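Local coordinates for protein putative (Helicobacter pylori, PDB 4O8S) that probably acts as a nucleotidyltransferase, having the fold of that superfamily and a sequence related to the AbiEii toxins of type IV toxin-antitoxin systems, at residues Ile54-Leu57 with Gly58-Ser62; Asp108-Glu112 with Ser113-Val117; Arg122-Lys125 with Ile126-Ile130. All blocks are in the same frame, centred on the assembly; numbering follows the deposited sequence.

Contact 1 of 3, residues Ile54-Leu57 with Gly58-Ser62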
ATOM      1  N   ILE A  54     -21.625  -2.040   0.828  1.00 44.05           N
ATOM      2  CA  ILE A  54     -21.849  -2.370   2.236  1.00 46.83           C
ATOM      3  C   ILE A  54     -22.309  -1.123   3.011  1.00 50.74           C
ATOM      4  O   ILE A  54     -22.398  -0.026   2.440  1.00 49.09           O
ATOM      5  CB  ILE A  54     -20.570  -2.926   2.909  1.00 47.49           C
ATOM      6  CG1 ILE A  54     -19.520  -1.824   3.050  1.00 49.00           C
ATOM      7  CG2 ILE A  54     -20.014  -4.118   2.136  1.00 45.22           C
ATOM      8  CD1 ILE A  54     -18.859  -1.762   4.424  1.00 50.40           C
ATOM      9  N   ASN A  55     -22.599  -1.281   4.304  1.00 49.77           N
ATOM     10  CA  ASN A  55     -22.957  -0.130   5.127  1.00 49.61           C
ATOM     11  C   ASN A  55     -21.690   0.508   5.694  1.00 51.30           C
ATOM     12  O   ASN A  55     -21.406   0.409   6.892  1.00 49.80           O
ATOM     13  CB  ASN A  55     -23.947  -0.519   6.245  1.00 54.74           C
ATOM     14  CG  ASN A  55     -24.525   0.702   6.991  1.00 56.91           C
ATOM     15  OD1 ASN A  55     -24.218   1.863   6.672  1.00 52.70           O
ATOM     16  ND2 ASN A  55     -25.376   0.433   7.985  1.00 59.79           N
ATOM     17  N   LEU A  56     -20.944   1.174   4.817  1.00 49.43           N
ATOM     18  CA  LEU A  56     -19.669   1.776   5.168  1.00 46.86           C
ATOM     19  C   LEU A  56     -19.811   2.769   6.312  1.00 47.50           C
ATOM     20  O   LEU A  56     -19.076   2.700   7.302  1.00 47.97           O
ATOM     21  CB  LEU A  56     -19.065   2.462   3.936  1.00 45.67           C
ATOM     22  CG  LEU A  56     -17.618   2.942   4.052  1.00 44.06           C
ATOM     23  CD1 LEU A  56     -17.530   4.349   4.618  1.00 39.13           C
ATOM     24  CD2 LEU A  56     -16.781   1.954   4.890  1.00 43.84           C
ATOM     25  N   LEU A  57     -20.744   3.705   6.159  1.00 49.36           N
ATOM     26  CA  LEU A  57     -21.011   4.703   7.187  1.00 51.01           C
ATOM     27  C   LEU A  57     -21.292   4.070   8.556  1.00 49.93           C
ATOM     28  O   LEU A  57     -20.790   4.541   9.586  1.00 47.56           O
ATOM     29  CB  LEU A  57     -22.184   5.593   6.765  1.00 50.90           C
ATOM     30  CG  LEU A  57     -21.928   6.547   5.599  1.00 51.22           C
ATOM     31  CD1 LEU A  57     -23.121   7.481   5.409  1.00 54.31           C
ATOM     32  CD2 LEU A  57     -20.673   7.331   5.858  1.00 45.57           C
ATOM     33  N   GLY A  58     -22.078   2.995   8.558  1.00 48.76           N
ATOM     34  CA  GLY A  58     -22.434   2.325   9.798  1.00 54.44           C
ATOM     35  C   GLY A  58     -21.263   1.611  10.451  1.00 52.29           C
ATOM     36  O   GLY A  58     -21.033   1.744  11.657  1.00 52.87           O
ATOM     37  N   ARG A  59     -20.523   0.843   9.658  1.00 47.12           N
ATOM     38  CA  ARG A  59     -19.362   0.131  10.183  1.00 45.93           C
ATOM     39  C   ARG A  59     -18.337   1.120  10.733  1.00 45.37           C
ATOM     40  O   ARG A  59     -17.767   0.914  11.812  1.00 46.02           O
ATOM     41  CB  ARG A  59     -18.728  -0.748   9.099  1.00 44.88           C
ATOM     42  CG  ARG A  59     -19.707  -1.654   8.360  1.00 47.61           C
ATOM     43  CD  ARG A  59     -20.408  -2.623   9.306  1.00 50.49           C
ATOM     44  NE  ARG A  59     -19.460  -3.574   9.870  1.00 50.97           N
ATOM     45  CZ  ARG A  59     -19.514  -4.892   9.696  1.00 54.53           C
ATOM     46  NH1 ARG A  59     -20.495  -5.448   8.985  1.00 45.76           N
ATOM     47  NH2 ARG A  59     -18.583  -5.662  10.252  1.00 52.15           N
ATOM     48  N   VAL A  60     -18.112   2.210  10.005  1.00 41.83           N
ATOM     49  CA  VAL A  60     -17.141   3.192  10.462  1.00 41.62           C
ATOM     50  C   VAL A  60     -17.546   3.790  11.806  1.00 45.09           C
ATOM     51  O   VAL A  60     -16.713   3.883  12.719  1.00 45.80           O
ATOM     52  CB  VAL A  60     -16.889   4.305   9.424  1.00 41.07           C
ATOM     53  CG1 VAL A  60     -16.073   5.431  10.045  1.00 37.46           C
ATOM     54  CG2 VAL A  60     -16.173   3.734   8.218  1.00 38.84           C
ATOM     55  N   LYS A  61     -18.813   4.180  11.946  1.00 50.93           N
ATOM     56  CA  LYS A  61     -19.260   4.745  13.218  1.00 51.32           C
ATOM     57  C   LYS A  61     -19.202   3.699  14.342  1.00 51.60           C
ATOM     58  O   LYS A  61     -18.790   4.003  15.457  1.00 53.65           O
ATOM     59  CB  LYS A  61     -20.641   5.410  13.093  1.00 52.03           C
ATOM     60  CG  LYS A  61     -21.812   4.462  12.877  1.00 60.13           C
ATOM     61  CD  LYS A  61     -22.504   4.064  14.197  1.00 62.24           C
ATOM     62  CE  LYS A  61     -23.766   3.225  13.943  1.00 63.81           C
ATOM     63  NZ  LYS A  61     -23.510   1.967  13.171  1.00 62.66           N
ATOM     64  N   SER A  62     -19.562   2.456  14.037  1.00 51.02           N
ATOM     65  CA  SER A  62     -19.534   1.415  15.058  1.00 53.27           C
ATOM     66  C   SER A  62     -18.100   0.928  15.331  1.00 54.23           C
ATOM     67  O   SER A  62     -17.864   0.177  16.281  1.00 56.16           O
ATOM     68  CB  SER A  62     -20.460   0.248  14.681  1.00 52.75           C
ATOM     69  OG  SER A  62     -19.826  -0.652  13.788  1.00 58.51           O
TER
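Asn55 O receives Arg59 N at 2.9 Å with a nearly straight N-H (172°), and Leu56 O and Leu57 O take Val60 N and Lys61 N in the same four-residue rhythm, which sets up the first turns of helix 56-63. Asn55 is the N-cap. Its CG lies anti to the backbone N (chi1 -171°), which swings the amide over the start of the helix, where OD1 accepts from Gly58 N at 3.1 Å. The donor stands well above the carbonyl plane, so this cap is grasped through the face of the C=O group. Asparagine suits the position because its short side chain ends in an acceptor. Gly58 suits its own place because the amide rests close over it, with ND2 3.9 Å from Gly58 CA. With CG beside its own backbone N (chi1 -50°), Arg59 brings CG 3.0 Å from Asn55 O; the same CG meets Ile54 CD1 at 4.0 Å, the two side chains crossing at about a right angle. Bends at chi2 and chi3 then lead the chain on to a salt bridge with Asp22 and a bond to Asn19 O. On the inner side, Leu56 CD2 touches Val60 CG2 at 3.8 Å, and Val60 and Leu57 both pack on Ile73 of strand 68-75. Lys61 curls back so that NZ donates to Gly58 O at 2.9 Å, an oxygen that also takes Ser62 N. The chemistry thus divides the helix start: a side-chain acceptor satisfies one first-turn N-H, aliphatic branches seal the sheet side, and Lys61 folds back on a backbone oxygen while Arg59 carries its charge off the helix.

Contact 2 of 3, residues Asp108-Glu112 with Ser113-Val117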
ATOM      1  N   ASP A 108     -13.131  -4.297  -8.758  1.00101.57           N
ATOM      2  CA  ASP A 108     -11.694  -4.429  -8.890  1.00101.29           C
ATOM      3  C   ASP A 108     -11.443  -5.783  -8.249  1.00103.66           C
ATOM      4  O   ASP A 108     -10.463  -6.474  -8.538  1.00103.80           O
ATOM      5  CB  ASP A 108     -11.034  -3.340  -8.042  1.00 97.06           C
ATOM      6  CG  ASP A 108      -9.737  -2.818  -8.637  1.00101.10           C
ATOM      7  OD1 ASP A 108      -8.908  -3.634  -9.102  1.00104.28           O
ATOM      8  OD2 ASP A 108      -9.547  -1.580  -8.623  1.00100.47           O
ATOM      9  N   ALA A 109     -12.411  -6.154  -7.411  1.00 78.38           N
ATOM     10  CA  ALA A 109     -12.265  -7.131  -6.332  1.00 74.68           C
ATOM     11  C   ALA A 109     -11.483  -8.398  -6.628  1.00 77.32           C
ATOM     12  O   ALA A 109     -11.694  -9.052  -7.655  1.00 81.68           O
ATOM     13  CB  ALA A 109     -13.629  -7.481  -5.755  1.00 72.03           C
ATOM     14  N   PRO A 110     -10.581  -8.751  -5.701  1.00 83.74           N
ATOM     15  CA  PRO A 110      -9.891 -10.040  -5.763  1.00 83.57           C
ATOM     16  C   PRO A 110     -10.899 -11.158  -5.531  1.00 83.44           C
ATOM     17  O   PRO A 110     -11.910 -10.940  -4.849  1.00 82.53           O
ATOM     18  CB  PRO A 110      -8.910  -9.967  -4.585  1.00 78.18           C
ATOM     19  CG  PRO A 110      -9.528  -8.985  -3.626  1.00 74.35           C
ATOM     20  CD  PRO A 110     -10.223  -7.978  -4.494  1.00 74.33           C
ATOM     21  N   LYS A 111     -10.646 -12.328  -6.108  1.00 62.82           N
ATOM     22  CA  LYS A 111     -11.397 -13.517  -5.736  1.00 64.23           C
ATOM     23  C   LYS A 111     -11.172 -13.752  -4.242  1.00 60.67           C
ATOM     24  O   LYS A 111     -10.134 -13.365  -3.696  1.00 58.03           O
ATOM     25  CB  LYS A 111     -10.926 -14.729  -6.553  1.00 69.50           C
ATOM     26  CG  LYS A 111     -11.237 -14.633  -8.043  1.00 75.06           C
ATOM     27  CD  LYS A 111     -10.702 -15.835  -8.821  1.00 81.24           C
ATOM     28  CE  LYS A 111     -11.262 -17.154  -8.293  1.00 86.09           C
ATOM     29  NZ  LYS A 111     -10.983 -18.305  -9.214  1.00 87.12           N
ATOM     30  N   GLU A 112     -12.137 -14.375  -3.572  1.00 68.66           N
ATOM     31  CA  GLU A 112     -12.000 -14.636  -2.143  1.00 66.89           C
ATOM     32  C   GLU A 112     -10.736 -15.440  -1.813  1.00 67.83           C
ATOM     33  O   GLU A 112     -10.218 -15.373  -0.697  1.00 68.63           O
ATOM     34  CB  GLU A 112     -13.251 -15.331  -1.601  1.00 67.43           C
ATOM     35  CG  GLU A 112     -13.471 -15.139  -0.109  1.00 71.43           C
ATOM     36  CD  GLU A 112     -13.515 -13.671   0.302  1.00 70.20           C
ATOM     37  OE1 GLU A 112     -13.954 -12.817  -0.502  1.00 69.57           O
ATOM     38  OE2 GLU A 112     -13.107 -13.367   1.443  1.00 68.52           O
ATOM     39  N   SER A 113     -10.226 -16.174  -2.798  1.00 77.87           N
ATOM     40  CA  SER A 113      -8.992 -16.939  -2.626  1.00 77.94           C
ATOM     41  C   SER A 113      -7.729 -16.098  -2.861  1.00 77.33           C
ATOM     42  O   SER A 113      -6.613 -16.613  -2.744  1.00 78.47           O
ATOM     43  CB  SER A 113      -8.993 -18.174  -3.534  1.00 78.30           C
ATOM     44  OG  SER A 113      -9.046 -17.804  -4.904  1.00 84.25           O
ATOM     45  N   GLU A 114      -7.903 -14.817  -3.194  1.00 63.84           N
ATOM     46  CA  GLU A 114      -6.772 -13.883  -3.304  1.00 58.98           C
ATOM     47  C   GLU A 114      -6.697 -12.958  -2.093  1.00 54.93           C
ATOM     48  O   GLU A 114      -5.999 -11.945  -2.114  1.00 50.42           O
ATOM     49  CB  GLU A 114      -6.864 -13.030  -4.569  1.00 60.42           C
ATOM     50  CG  GLU A 114      -6.780 -13.808  -5.871  1.00 70.53           C
ATOM     51  CD  GLU A 114      -5.897 -15.048  -5.765  1.00 77.11           C
ATOM     52  OE1 GLU A 114      -4.649 -14.910  -5.746  1.00 73.43           O
ATOM     53  OE2 GLU A 114      -6.462 -16.168  -5.702  1.00 78.26           O
ATOM     54  N   VAL A 115      -7.429 -13.306  -1.042  1.00 47.52           N
ATOM     55  CA  VAL A 115      -7.440 -12.508   0.177  1.00 42.97           C
ATOM     56  C   VAL A 115      -6.642 -13.199   1.287  1.00 41.32           C
ATOM     57  O   VAL A 115      -6.849 -14.387   1.544  1.00 42.51           O
ATOM     58  CB  VAL A 115      -8.886 -12.284   0.663  1.00 40.24           C
ATOM     59  CG1 VAL A 115      -8.916 -11.475   1.975  1.00 35.37           C
ATOM     60  CG2 VAL A 115      -9.706 -11.590  -0.419  1.00 44.06           C
ATOM     61  N   ASN A 116      -5.734 -12.458   1.930  1.00 34.64           N
ATOM     62  CA  ASN A 116      -5.091 -12.904   3.172  1.00 30.66           C
ATOM     63  C   ASN A 116      -5.831 -12.342   4.365  1.00 34.47           C
ATOM     64  O   ASN A 116      -6.506 -11.298   4.255  1.00 30.11           O
ATOM     65  CB  ASN A 116      -3.644 -12.392   3.276  1.00 29.44           C
ATOM     66  CG  ASN A 116      -2.696 -13.111   2.341  1.00 31.55           C
ATOM     67  OD1 ASN A 116      -2.992 -14.215   1.860  1.00 31.08           O
ATOM     68  ND2 ASN A 116      -1.532 -12.499   2.089  1.00 29.59           N
ATOM     69  N   VAL A 117      -5.695 -13.008   5.512  1.00 31.67           N
ATOM     70  CA  VAL A 117      -6.035 -12.379   6.789  1.00 33.13           C
ATOM     71  C   VAL A 117      -4.777 -12.257   7.627  1.00 33.21           C
ATOM     72  O   VAL A 117      -4.005 -13.219   7.752  1.00 32.83           O
ATOM     73  CB  VAL A 117      -7.089 -13.165   7.578  1.00 34.58           C
ATOM     74  CG1 VAL A 117      -7.457 -12.415   8.884  1.00 30.53           C
ATOM     75  CG2 VAL A 117      -8.316 -13.402   6.711  1.00 32.95           C
TER
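Glu114 turns its CG away from its own carbonyl carbon and beside its backbone N (chi1 -64°), which places CG 4.0 Å from Lys111 O, while the turn of the backbone itself brings Glu114 CB to 3.7 Å from Pro110 CB. The fold of the backbone is a type I beta turn with Glu112 and Ser113 at its two central positions, closed by Glu114 N donating to Lys111 O at 2.7 Å. A second turn overlaps the first, held by a weak bond from Val115 N to Glu112 O, and the chain leaves it as strand 115-118. Proline is apt just before the turn, since its ring fixes phi in the extended approach and offers a rigid apolar face. Pro110 CG comes 4.1 Å from Val115 CG2, and Val26 of strand 26-27 packs against both residues, so this side of an otherwise exposed turn is apolar. The polar groups lie farther out. Ser113 OG, held between its own N and carbonyl carbon (chi1 62°), donates at 3.2 Å to Glu114 OE2, using the lone pair turned away from the other carboxylate oxygen; a serine hydroxyl, one bond from CB, is close enough to bond the next residue's carboxylate. Lys111 passes alongside, its CB 4.0 Å from Ser113 OG, yet its NZ remains 6.1 Å from Glu114 OE2, so any attraction there is probably long-range. Glu112 reaches the other way: OE2 forms a salt bridge with Arg122 of strand 121-124, the hairpin's second strand, tying the turn to its hairpin. Val115 CG2 sits 3.8 Å from Lys111 O, the same oxygen that closes the first turn.

Contact 3 of 3, residues Arg122-Lys125 with Ile126-Ile130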
ATOM      1  N   ARG A 122      -8.611  -8.355   6.668  1.00 26.59           N
ATOM      2  CA  ARG A 122      -8.599  -8.820   5.280  1.00 25.50           C
ATOM      3  C   ARG A 122      -7.730  -7.887   4.430  1.00 30.40           C
ATOM      4  O   ARG A 122      -7.993  -6.671   4.334  1.00 27.00           O
ATOM      5  CB  ARG A 122     -10.026  -8.858   4.723  1.00 27.07           C
ATOM      6  CG  ARG A 122     -10.940  -9.893   5.407  1.00 32.84           C
ATOM      7  CD  ARG A 122     -12.417  -9.709   5.000  1.00 34.58           C
ATOM      8  NE  ARG A 122     -12.602  -9.500   3.560  1.00 35.37           N
ATOM      9  CZ  ARG A 122     -12.645 -10.480   2.660  1.00 39.83           C
ATOM     10  NH1 ARG A 122     -12.503 -11.746   3.041  1.00 41.41           N
ATOM     11  NH2 ARG A 122     -12.829 -10.203   1.372  1.00 39.38           N
ATOM     12  N   ILE A 123      -6.686  -8.441   3.826  1.00 31.78           N
ATOM     13  CA  ILE A 123      -5.668  -7.631   3.170  1.00 30.89           C
ATOM     14  C   ILE A 123      -5.275  -8.310   1.865  1.00 31.09           C
ATOM     15  O   ILE A 123      -5.290  -9.549   1.775  1.00 30.23           O
ATOM     16  CB  ILE A 123      -4.425  -7.474   4.094  1.00 32.37           C
ATOM     17  CG1 ILE A 123      -4.806  -6.747   5.387  1.00 35.29           C
ATOM     18  CG2 ILE A 123      -3.316  -6.692   3.428  1.00 30.47           C
ATOM     19  CD1 ILE A 123      -3.579  -6.263   6.201  1.00 36.31           C
ATOM     20  N   ALA A 124      -4.926  -7.512   0.854  1.00 25.44           N
ATOM     21  CA  ALA A 124      -4.523  -8.038  -0.453  1.00 26.62           C
ATOM     22  C   ALA A 124      -3.213  -8.812  -0.325  1.00 28.81           C
ATOM     23  O   ALA A 124      -2.373  -8.481   0.534  1.00 24.09           O
ATOM     24  CB  ALA A 124      -4.331  -6.892  -1.446  1.00 27.90           C
ATOM     25  N   LYS A 125      -3.006  -9.796  -1.197  1.00 28.90           N
ATOM     26  CA  LYS A 125      -1.729 -10.514  -1.214  1.00 35.37           C
ATOM     27  C   LYS A 125      -0.607  -9.634  -1.746  1.00 34.32           C
ATOM     28  O   LYS A 125      -0.842  -8.706  -2.535  1.00 31.25           O
ATOM     29  CB  LYS A 125      -1.814 -11.793  -2.057  1.00 36.61           C
ATOM     30  CG  LYS A 125      -2.802 -12.822  -1.523  1.00 40.39           C
ATOM     31  CD  LYS A 125      -2.900 -14.008  -2.476  1.00 47.03           C
ATOM     32  CE  LYS A 125      -3.667 -15.168  -1.833  1.00 52.47           C
ATOM     33  NZ  LYS A 125      -3.760 -16.353  -2.750  1.00 53.14           N
ATOM     34  N   ILE A 126       0.615  -9.957  -1.328  1.00 27.64           N
ATOM     35  CA  ILE A 126       1.785  -9.163  -1.669  1.00 30.99           C
ATOM     36  C   ILE A 126       1.940  -9.005  -3.176  1.00 31.18           C
ATOM     37  O   ILE A 126       2.277  -7.909  -3.675  1.00 30.24           O
ATOM     38  CB  ILE A 126       3.086  -9.803  -1.111  1.00 32.04           C
ATOM     39  CG1 ILE A 126       3.143  -9.670   0.406  1.00 30.03           C
ATOM     40  CG2 ILE A 126       4.322  -9.140  -1.716  1.00 29.86           C
ATOM     41  CD1 ILE A 126       3.453  -8.265   0.842  1.00 34.76           C
ATOM     42  N   GLU A 127       1.716 -10.084  -3.918  1.00 31.65           N
ATOM     43  CA  GLU A 127       1.940 -10.006  -5.357  1.00 34.60           C
ATOM     44  C   GLU A 127       0.973  -9.029  -6.035  1.00 33.73           C
ATOM     45  O   GLU A 127       1.327  -8.386  -7.013  1.00 32.00           O
ATOM     46  CB  GLU A 127       1.947 -11.400  -6.032  1.00 40.15           C
ATOM     47  CG  GLU A 127       0.714 -12.257  -5.809  1.00 52.36           C
ATOM     48  CD  GLU A 127       0.569 -13.369  -6.864  1.00 68.20           C
ATOM     49  OE1 GLU A 127      -0.558 -13.910  -7.015  1.00 65.09           O
ATOM     50  OE2 GLU A 127       1.579 -13.699  -7.539  1.00 70.32           O
ATOM     51  N   ARG A 128      -0.231  -8.888  -5.492  1.00 34.59           N
ATOM     52  CA  ARG A 128      -1.181  -7.914  -6.033  1.00 36.43           C
ATOM     53  C   ARG A 128      -0.706  -6.494  -5.693  1.00 35.96           C
ATOM     54  O   ARG A 128      -0.782  -5.578  -6.520  1.00 34.18           O
ATOM     55  CB  ARG A 128      -2.576  -8.177  -5.455  1.00 39.84           C
ATOM     56  CG  ARG A 128      -3.742  -7.399  -6.095  1.00 47.20           C
ATOM     57  CD  ARG A 128      -5.064  -7.898  -5.487  1.00 60.13           C
ATOM     58  NE  ARG A 128      -6.266  -7.151  -5.880  1.00 69.50           N
ATOM     59  CZ  ARG A 128      -7.214  -7.617  -6.699  1.00 67.26           C
ATOM     60  NH1 ARG A 128      -7.103  -8.825  -7.242  1.00 65.68           N
ATOM     61  NH2 ARG A 128      -8.275  -6.868  -6.980  1.00 62.52           N
ATOM     62  N   ILE A 129      -0.191  -6.309  -4.482  1.00 27.12           N
ATOM     63  CA  ILE A 129       0.347  -5.007  -4.122  1.00 28.74           C
ATOM     64  C   ILE A 129       1.517  -4.613  -5.034  1.00 29.39           C
ATOM     65  O   ILE A 129       1.592  -3.469  -5.491  1.00 30.32           O
ATOM     66  CB  ILE A 129       0.740  -4.947  -2.640  1.00 30.20           C
ATOM     67  CG1 ILE A 129      -0.509  -5.238  -1.786  1.00 26.57           C
ATOM     68  CG2 ILE A 129       1.332  -3.572  -2.315  1.00 26.97           C
ATOM     69  CD1 ILE A 129      -0.224  -5.585  -0.320  1.00 30.55           C
ATOM     70  N   ILE A 130       2.416  -5.553  -5.305  1.00 28.62           N
ATOM     71  CA  ILE A 130       3.553  -5.303  -6.193  1.00 30.58           C
ATOM     72  C   ILE A 130       3.051  -4.892  -7.580  1.00 33.95           C
ATOM     73  O   ILE A 130       3.510  -3.896  -8.150  1.00 32.69           O
ATOM     74  CB  ILE A 130       4.431  -6.576  -6.366  1.00 31.59           C
ATOM     75  CG1 ILE A 130       5.039  -7.015  -5.026  1.00 32.30           C
ATOM     76  CG2 ILE A 130       5.563  -6.311  -7.341  1.00 30.39           C
ATOM     77  CD1 ILE A 130       5.843  -8.291  -5.118  1.00 30.34           C
TER
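Lys125 O is gripped by Ile129 N at 3.2 Å, with an N-H angle of 161°, and more weakly by Arg128 N at 3.0 Å. This is a strand-to-helix junction: strand 121-124, the second arm of a beta hairpin, gives way to helix 126-139 with Lys125 at the N-cap. The short axes of 122-124 and 126-130 differ in direction by 49°, so the chain bends here without doubling back. Ile129 fills the inside of the bend. Its CG1, beside its own backbone N and anti to the carbonyl carbon (chi1 -59°), is thereby directed back along the chain to Ala124 CB, 4.2 Å away, while CD1 reaches on to within 3.7 Å of Ala124 O. Alanine is well sized for this corner, where one methyl meets both the isoleucine and, at 4.2 Å, CD of Arg128. The arginine chain runs extended past that methyl, its aliphatic length packing while its NH2 bonds Asp108 O and forms a salt bridge with Asp49 OD2. Lysine has no side-chain acceptor for the helix N-H groups. Lys125 instead extends its chain away from the helix, and NZ donates to Ser113 O, with a long, weak ion pair to Glu114. A further layer positions the junction: Leu33 and Ala32 of helix 29-36 pack on Ile129, Leu33 also touches Ile126, and Leu156 of helix 147-159 covers Ile126 and Ile130, for which branched apolar chains are natural in a buried face. The strand itself bonds through its backbone to Leu27 and Asn116. Ala124 O, already beside the Ile129 methyl, accepts a hydrogen bond from Tyr37 OH.

Contacts 2 and 3 form one neighbourhood, with centres about 9 Å apart: strands 115-118 and 121-124 are paired, and Arg128 NH2 lies 2.7 Å from Asp108 O in a probable hydrogen bond, joining the helix start to the beginning of the 108-112 loop. Contact 1 stands apart, against strand 68-75 of the mixed sheet, its centre about 21 Å from that of contact 2 and 24 Å from that of contact 3. The carboxylates of Asp108 and Asp49 lie close together near this junction. Asp49 sits on strand 46-50, whose counterpart in nucleotidyltransferases typically carries metal-binding acids, so contacts 2 and 3 probably border the active-site region.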